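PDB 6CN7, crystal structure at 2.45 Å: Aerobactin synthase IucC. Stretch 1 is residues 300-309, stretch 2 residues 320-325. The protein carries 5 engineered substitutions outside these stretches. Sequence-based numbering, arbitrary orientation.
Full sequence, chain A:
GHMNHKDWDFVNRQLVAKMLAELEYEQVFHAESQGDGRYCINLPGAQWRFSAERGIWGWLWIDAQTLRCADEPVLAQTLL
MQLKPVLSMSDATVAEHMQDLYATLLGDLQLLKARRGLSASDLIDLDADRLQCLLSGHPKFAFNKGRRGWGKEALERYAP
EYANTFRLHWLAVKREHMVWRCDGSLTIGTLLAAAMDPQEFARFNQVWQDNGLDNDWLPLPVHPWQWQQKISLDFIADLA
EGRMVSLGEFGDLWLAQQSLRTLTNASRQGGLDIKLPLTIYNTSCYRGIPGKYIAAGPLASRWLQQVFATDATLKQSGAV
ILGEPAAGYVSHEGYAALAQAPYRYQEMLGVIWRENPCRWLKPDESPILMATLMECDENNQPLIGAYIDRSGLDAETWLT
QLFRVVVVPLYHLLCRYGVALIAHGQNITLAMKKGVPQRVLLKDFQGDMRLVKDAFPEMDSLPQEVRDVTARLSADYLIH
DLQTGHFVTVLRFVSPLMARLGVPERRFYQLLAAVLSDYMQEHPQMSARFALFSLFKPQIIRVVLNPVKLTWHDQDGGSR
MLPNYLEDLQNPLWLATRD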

# COMPACT_ATOMS: atom_id res chain seq x y z
N ALA A 300 -32.25 14.21 -3.32
CA ALA A 300 -32.61 14.49 -1.94
C ALA A 300 -32.23 15.92 -1.56
O ALA A 300 -33.01 16.62 -0.90
CB ALA A 300 -31.92 13.49 -1.00
N SER A 301 -31.05 16.37 -1.97
CA SER A 301 -30.65 17.75 -1.73
C SER A 301 -31.64 18.72 -2.37
O SER A 301 -32.07 19.69 -1.74
CB SER A 301 -29.24 17.99 -2.27
OG SER A 301 -28.31 17.10 -1.69
N ARG A 302 -32.01 18.46 -3.63
CA ARG A 302 -32.95 19.33 -4.32
C ARG A 302 -34.27 19.44 -3.56
O ARG A 302 -34.91 20.50 -3.59
CB ARG A 302 -33.20 18.82 -5.74
N TRP A 303 -34.68 18.37 -2.88
CA TRP A 303 -35.94 18.41 -2.14
C TRP A 303 -35.80 19.20 -0.85
O TRP A 303 -36.65 20.04 -0.53
CB TRP A 303 -36.41 16.98 -1.85
CG TRP A 303 -37.76 16.94 -1.21
CD1 TRP A 303 -38.97 17.07 -1.83
CD2 TRP A 303 -38.05 16.74 0.19
NE1 TRP A 303 -39.99 16.97 -0.91
CE2 TRP A 303 -39.45 16.77 0.33
CE3 TRP A 303 -37.25 16.55 1.32
CZ2 TRP A 303 -40.07 16.61 1.57
CZ3 TRP A 303 -37.87 16.39 2.55
CH2 TRP A 303 -39.27 16.43 2.66
N LEU A 304 -34.72 18.95 -0.09
CA LEU A 304 -34.52 19.68 1.16
C LEU A 304 -34.29 21.16 0.90
O LEU A 304 -34.72 22.01 1.69
CB LEU A 304 -33.35 19.08 1.93
CG LEU A 304 -33.60 17.72 2.57
CD1 LEU A 304 -32.30 17.16 3.13
CD2 LEU A 304 -34.65 17.80 3.67
N GLN A 305 -33.60 21.50 -0.19
CA GLN A 305 -33.42 22.90 -0.54
C GLN A 305 -34.77 23.58 -0.76
O GLN A 305 -34.97 24.72 -0.32
CB GLN A 305 -32.54 23.02 -1.79
CG GLN A 305 -31.08 22.70 -1.53
CD GLN A 305 -30.25 22.62 -2.79
OE1 GLN A 305 -30.75 22.24 -3.85
NE2 GLN A 305 -28.98 22.99 -2.69
N GLN A 306 -35.70 22.90 -1.43
CA GLN A 306 -37.03 23.47 -1.63
C GLN A 306 -37.78 23.61 -0.31
O GLN A 306 -38.55 24.56 -0.13
CB GLN A 306 -37.83 22.60 -2.60
N VAL A 307 -37.58 22.68 0.63
CA VAL A 307 -38.27 22.76 1.92
C VAL A 307 -37.76 23.95 2.72
O VAL A 307 -38.55 24.73 3.26
CB VAL A 307 -38.09 21.44 2.69
CG1 VAL A 307 -38.69 21.54 4.09
CG2 VAL A 307 -38.73 20.28 1.93
N PHE A 308 -36.44 24.10 2.81
CA PHE A 308 -35.87 25.20 3.58
C PHE A 308 -36.19 26.55 2.96
O PHE A 308 -36.26 27.55 3.68
CB PHE A 308 -34.35 25.02 3.70
CG PHE A 308 -33.94 24.00 4.73
CD1 PHE A 308 -34.67 22.84 4.90
CD2 PHE A 308 -32.83 24.21 5.52
CE1 PHE A 308 -34.30 21.90 5.84
CE2 PHE A 308 -32.46 23.28 6.47
CZ PHE A 308 -33.19 22.12 6.63
N ALA A 309 -36.39 26.60 1.64
CA ALA A 309 -36.75 27.86 1.00
C ALA A 309 -38.21 28.21 1.25
O ALA A 309 -38.55 29.39 1.42
CB ALA A 309 -36.47 27.77 -0.50
N VAL A 320 -28.88 26.67 5.72
CA VAL A 320 -28.51 26.49 4.32
C VAL A 320 -28.30 25.00 4.06
O VAL A 320 -27.73 24.29 4.90
CB VAL A 320 -27.24 27.29 3.97
CG1 VAL A 320 -26.80 27.00 2.53
CG2 VAL A 320 -27.48 28.78 4.17
N ILE A 321 -28.74 24.55 2.89
CA ILE A 321 -28.55 23.18 2.44
C ILE A 321 -27.51 23.20 1.33
O ILE A 321 -27.80 23.66 0.21
CB ILE A 321 -29.87 22.55 1.96
CG1 ILE A 321 -30.87 22.43 3.11
CG2 ILE A 321 -29.62 21.19 1.31
CD1 ILE A 321 -30.45 21.47 4.21
N LEU A 322 -26.31 22.72 1.63
CA LEU A 322 -25.28 22.59 0.61
C LEU A 322 -25.58 21.37 -0.26
O LEU A 322 -25.78 20.27 0.25
CB LEU A 322 -23.90 22.46 1.26
CG LEU A 322 -23.46 23.69 2.07
CD1 LEU A 322 -22.17 23.42 2.81
CD2 LEU A 322 -23.31 24.90 1.17
N GLY A 323 -25.61 21.59 -1.58
CA GLY A 323 -26.08 20.58 -2.50
C GLY A 323 -24.97 19.75 -3.13
O GLY A 323 -23.79 20.07 -3.04
N GLU A 324 -25.39 18.66 -3.77
CA GLU A 324 -24.51 17.78 -4.54
C GLU A 324 -24.92 17.87 -6.01
O GLU A 324 -25.77 17.09 -6.47
CB GLU A 324 -24.59 16.34 -4.04
CG GLU A 324 -24.03 16.14 -2.64
CD GLU A 324 -24.09 14.70 -2.18
OE1 GLU A 324 -24.68 13.87 -2.91
OE2 GLU A 324 -23.56 14.40 -1.09
N PRO A 325 -24.37 18.80 -6.78
CA PRO A 325 -24.85 18.98 -8.16
C PRO A 325 -24.45 17.86 -9.11
O PRO A 325 -25.15 17.63 -10.10
CB PRO A 325 -24.23 20.32 -8.58
CG PRO A 325 -23.04 20.48 -7.70
CD PRO A 325 -23.40 19.84 -6.39

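Residues 300-309 form an unbroken run of helix, and residues 320-325 pass alongside it, first as strand at Val320 and Ile321 and then as loop. The two segments bury 340 Å² between them, and Ile321 accounts for the largest share. Contact recurs along the helix at Ser301, Leu304, Gln305 and Phe308, positions that follow the helical repeat; the CA-to-CB bonds of Ser301, Leu304 and Phe308 point toward the other segment, and that of Gln305 lies sideways.

The apolar part of the contact is built around Ile321, whose CA-to-CB bond points toward the helix while those of its neighbours Val320 and Leu322 point away. With both chi angles in the m well, its side chain reaches across the ring of Phe308. Ile321 CG1 lies 3.8 Å from the centroid of that ring and 19° off its normal, a CH-pi arrangement over the face, and Ile321 CD1 lies over a face as well, 3.5 Å from Phe308 CE2. Ile321 CG2 packs 3.5 Å from Gln305 CG and 4.3 Å from Leu304 CB, and Ile321 CG1 also comes within 4.1 Å of Leu304 O. The isoleucine thus fills the space between the aromatic ring and the aliphatic portions of Leu304 and Gln305.

One hydrogen bond joins the segments. Gln305 NE2 donates to Ile321 O over 3.2 Å, with an N-H...O angle of 172°, so the bond is nearly linear although rather long. The CA-to-CB bond of Gln305 points sideways, but the extended chi2 (t) carries the amide to the strand's backbone. The same residue therefore uses its methylene group for packing and its amide for a polar link, and Ile321 receives both.

Close backbone approach marks the loop end of the contact. The CA atoms of Ser301 and Gly323 are 5.4 Å apart, and Gly323 CA stands 4.1 Å from Ser301 CB and 3.8 Å from Gln305 NE2. The absence of a side chain matters here, because an ideally placed CB on Gly323 would point toward the helix and come within 2.9 Å of Gln305 NE2, a clash with the amide that bonds to Ile321. Ser301 contributes van der Waals contact rather than a polar link to this segment: Ser301 OG remains 3.9 Å from Glu324 N and is hydrogen-bonded elsewhere in the structure.

Within the helix, backbone hydrogen bonds from Gln305 N to Ser301 O (2.8 Å) and from Phe308 N to Leu304 O (2.9 Å) tie together the turns that carry these contacting side chains.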